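Cellulosomal scaffoldin adaptor protein B (Acetivibrio cellulolyticus, PDB 4U3S) serves as an adaptor scaffoldin of the cellulosome, its third type II cohesin domain, described here, binding the X-dockerin module of another cellulosomal scaffoldin. Local coordinates at residues 5-9 / 127-131. Coordinates in Å, arbitrary orientation, origin at the centre of the assembly. Numbering follows the deposited sequence.
Sequences ITMNF and TVVFE
Two beta sheets packed face to face make a sandwich, and the cohesin domain, a jelly-roll variant of it, illustrates how their inward side chains fill the gap. Segment 5-9, on strand 4-9, which lies between strand 19-27 (antiparallel) and strand 158-160 (parallel) in one sheet, faces segment 127-131, whose short strand 129-130 pairs with strand 32-40 of the other. Both are extended, and the end-to-end directions of 5-9 and 128-130 are 171° apart, nearly antiparallel. Met7 lies across from Val129 with 8.3 Å between their CA atoms, too wide for strand pairing, so the two segments meet mainly through side chains. The CA-to-CB bond of Ile5 points toward segment 127-131; with chi1 and chi2 both t, its CG1 lies 4.2 Å from CZ of Phe130, while Val37 of strand 32-40 touches both residues. Thr6 turns its CB away and hydrogen-bonds through OG1 to the backbone of Ile160; its carbonyl O nevertheless comes 3.9 Å from Phe130 CZ, at the ring edge. Met7 and Phe130 contribute most of the buried area. The m, t, m rotamer of Met7 carries the thioether across the gap, with CG 3.6 Å from Phe130 CZ and CE 4.1 Å from Val128 CG1. Phe130, chi1 m, joins it in a Met-aromatic contact, Met7 SD standing obliquely 4.7 Å from the ring centroid. Phe9, chi1 m, also directs its CA-to-CB bond toward 127-131, and its ring edge meets Val128, CZ to CB 4.0 Å. Over the Phe130 ring face the contact is CH-pi: Met7 CE sits 3.8 Å from the centroid, 6° off the ring normal.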
loop_
_atom_site.group_PDB
_atom_site.type_symbol
_atom_site.label_atom_id
_atom_site.label_comp_id
_atom_site.label_asym_id
_atom_site.label_seq_id
_atom_site.Cartn_x
_atom_site.Cartn_y
_atom_site.Cartn_z
ATOM N N ILE A 5 -9.682 10.711 14.927
ATOM C CA ILE A 5 -8.325 10.942 14.473
ATOM C C ILE A 5 -8.281 12.409 14.049
ATOM O O ILE A 5 -9.277 12.945 13.514
ATOM C CB ILE A 5 -7.889 9.993 13.337
ATOM C CG1 ILE A 5 -6.426 10.289 12.947
ATOM C CG2 ILE A 5 -8.812 10.121 12.122
ATOM C CD1 ILE A 5 -5.836 9.234 12.058
ATOM N N THR A 6 -7.169 13.077 14.307
ATOM C CA THR A 6 -7.049 14.487 13.991
ATOM C C THR A 6 -5.590 14.789 13.697
ATOM O O THR A 6 -4.722 13.910 13.834
ATOM C CB THR A 6 -7.587 15.359 15.148
ATOM O OG1 THR A 6 -7.792 16.707 14.702
ATOM C CG2 THR A 6 -6.647 15.336 16.348
ATOM N N MET A 7 -5.346 16.007 13.246
ATOM C CA MET A 7 -3.985 16.582 13.220
ATOM C C MET A 7 -3.957 17.863 14.051
ATOM O O MET A 7 -4.876 18.685 13.986
ATOM C CB MET A 7 -3.561 16.919 11.793
ATOM C CG MET A 7 -2.981 15.789 11.010
ATOM S SD MET A 7 -2.425 16.328 9.369
ATOM C CE MET A 7 -3.986 16.416 8.466
ATOM N N ASN A 8 -2.895 18.017 14.823
ATOM C CA ASN A 8 -2.643 19.220 15.612
ATOM C C ASN A 8 -1.314 19.785 15.163
ATOM O O ASN A 8 -0.348 19.034 15.027
ATOM C CB ASN A 8 -2.549 18.865 17.101
ATOM C CG ASN A 8 -3.803 18.188 17.616
ATOM O OD1 ASN A 8 -3.741 17.146 18.279
ATOM N ND2 ASN A 8 -4.943 18.749 17.279
ATOM N N PHE A 9 -1.279 21.102 14.958
ATOM C CA PHE A 9 -0.050 21.810 14.637
ATOM C C PHE A 9 0.537 22.407 15.909
ATOM O O PHE A 9 -0.197 22.940 16.725
ATOM C CB PHE A 9 -0.316 22.959 13.660
ATOM C CG PHE A 9 -1.025 22.552 12.389
ATOM C CD1 PHE A 9 -0.592 21.476 11.651
ATOM C CD2 PHE A 9 -2.107 23.293 11.916
ATOM C CE1 PHE A 9 -1.226 21.113 10.465
ATOM C CE2 PHE A 9 -2.756 22.936 10.746
ATOM C CZ PHE A 9 -2.313 21.844 10.014
ATOM N N THR A 127 -4.049 25.144 3.778
ATOM C CA THR A 127 -4.572 24.068 4.612
ATOM C C THR A 127 -3.855 22.768 4.356
ATOM O O THR A 127 -3.343 22.524 3.277
ATOM C CB THR A 127 -6.088 23.838 4.412
ATOM O OG1 THR A 127 -6.339 23.370 3.094
ATOM C CG2 THR A 127 -6.872 25.119 4.638
ATOM N N VAL A 128 -3.778 21.971 5.407
ATOM C CA VAL A 128 -3.318 20.612 5.341
ATOM C C VAL A 128 -4.524 19.815 5.796
ATOM O O VAL A 128 -5.083 20.107 6.834
ATOM C CB VAL A 128 -2.112 20.394 6.260
ATOM C CG1 VAL A 128 -1.649 18.940 6.214
ATOM C CG2 VAL A 128 -0.977 21.293 5.807
ATOM N N VAL A 129 -4.937 18.834 5.005
ATOM C CA VAL A 129 -6.092 18.035 5.351
ATOM C C VAL A 129 -5.860 16.567 5.026
ATOM O O VAL A 129 -5.084 16.224 4.103
ATOM C CB VAL A 129 -7.368 18.486 4.590
ATOM C CG1 VAL A 129 -7.804 19.895 4.991
ATOM C CG2 VAL A 129 -7.192 18.403 3.088
ATOM N N PHE A 130 -6.535 15.702 5.767
ATOM C CA PHE A 130 -6.697 14.327 5.320
ATOM C C PHE A 130 -7.555 14.365 4.065
ATOM O O PHE A 130 -8.555 15.076 4.006
ATOM C CB PHE A 130 -7.410 13.467 6.367
ATOM C CG PHE A 130 -6.691 13.366 7.672
ATOM C CD1 PHE A 130 -5.492 12.655 7.778
ATOM C CD2 PHE A 130 -7.198 13.971 8.790
ATOM C CE1 PHE A 130 -4.833 12.572 8.991
ATOM C CE2 PHE A 130 -6.541 13.882 10.007
ATOM C CZ PHE A 130 -5.359 13.171 10.109
ATOM N N GLU A 131 -7.177 13.564 3.061
ATOM C CA GLU A 131 -7.902 13.539 1.788
ATOM C C GLU A 131 -8.027 12.137 1.208
ATOM O O GLU A 131 -7.080 11.361 1.257
ATOM C CB GLU A 131 -7.188 14.435 0.770
ATOM C CG GLU A 131 -7.965 14.611 -0.516
ATOM C CD GLU A 131 -7.256 15.447 -1.542
ATOM O OE1 GLU A 131 -6.381 14.907 -2.251
ATOM O OE2 GLU A 131 -7.604 16.633 -1.651
#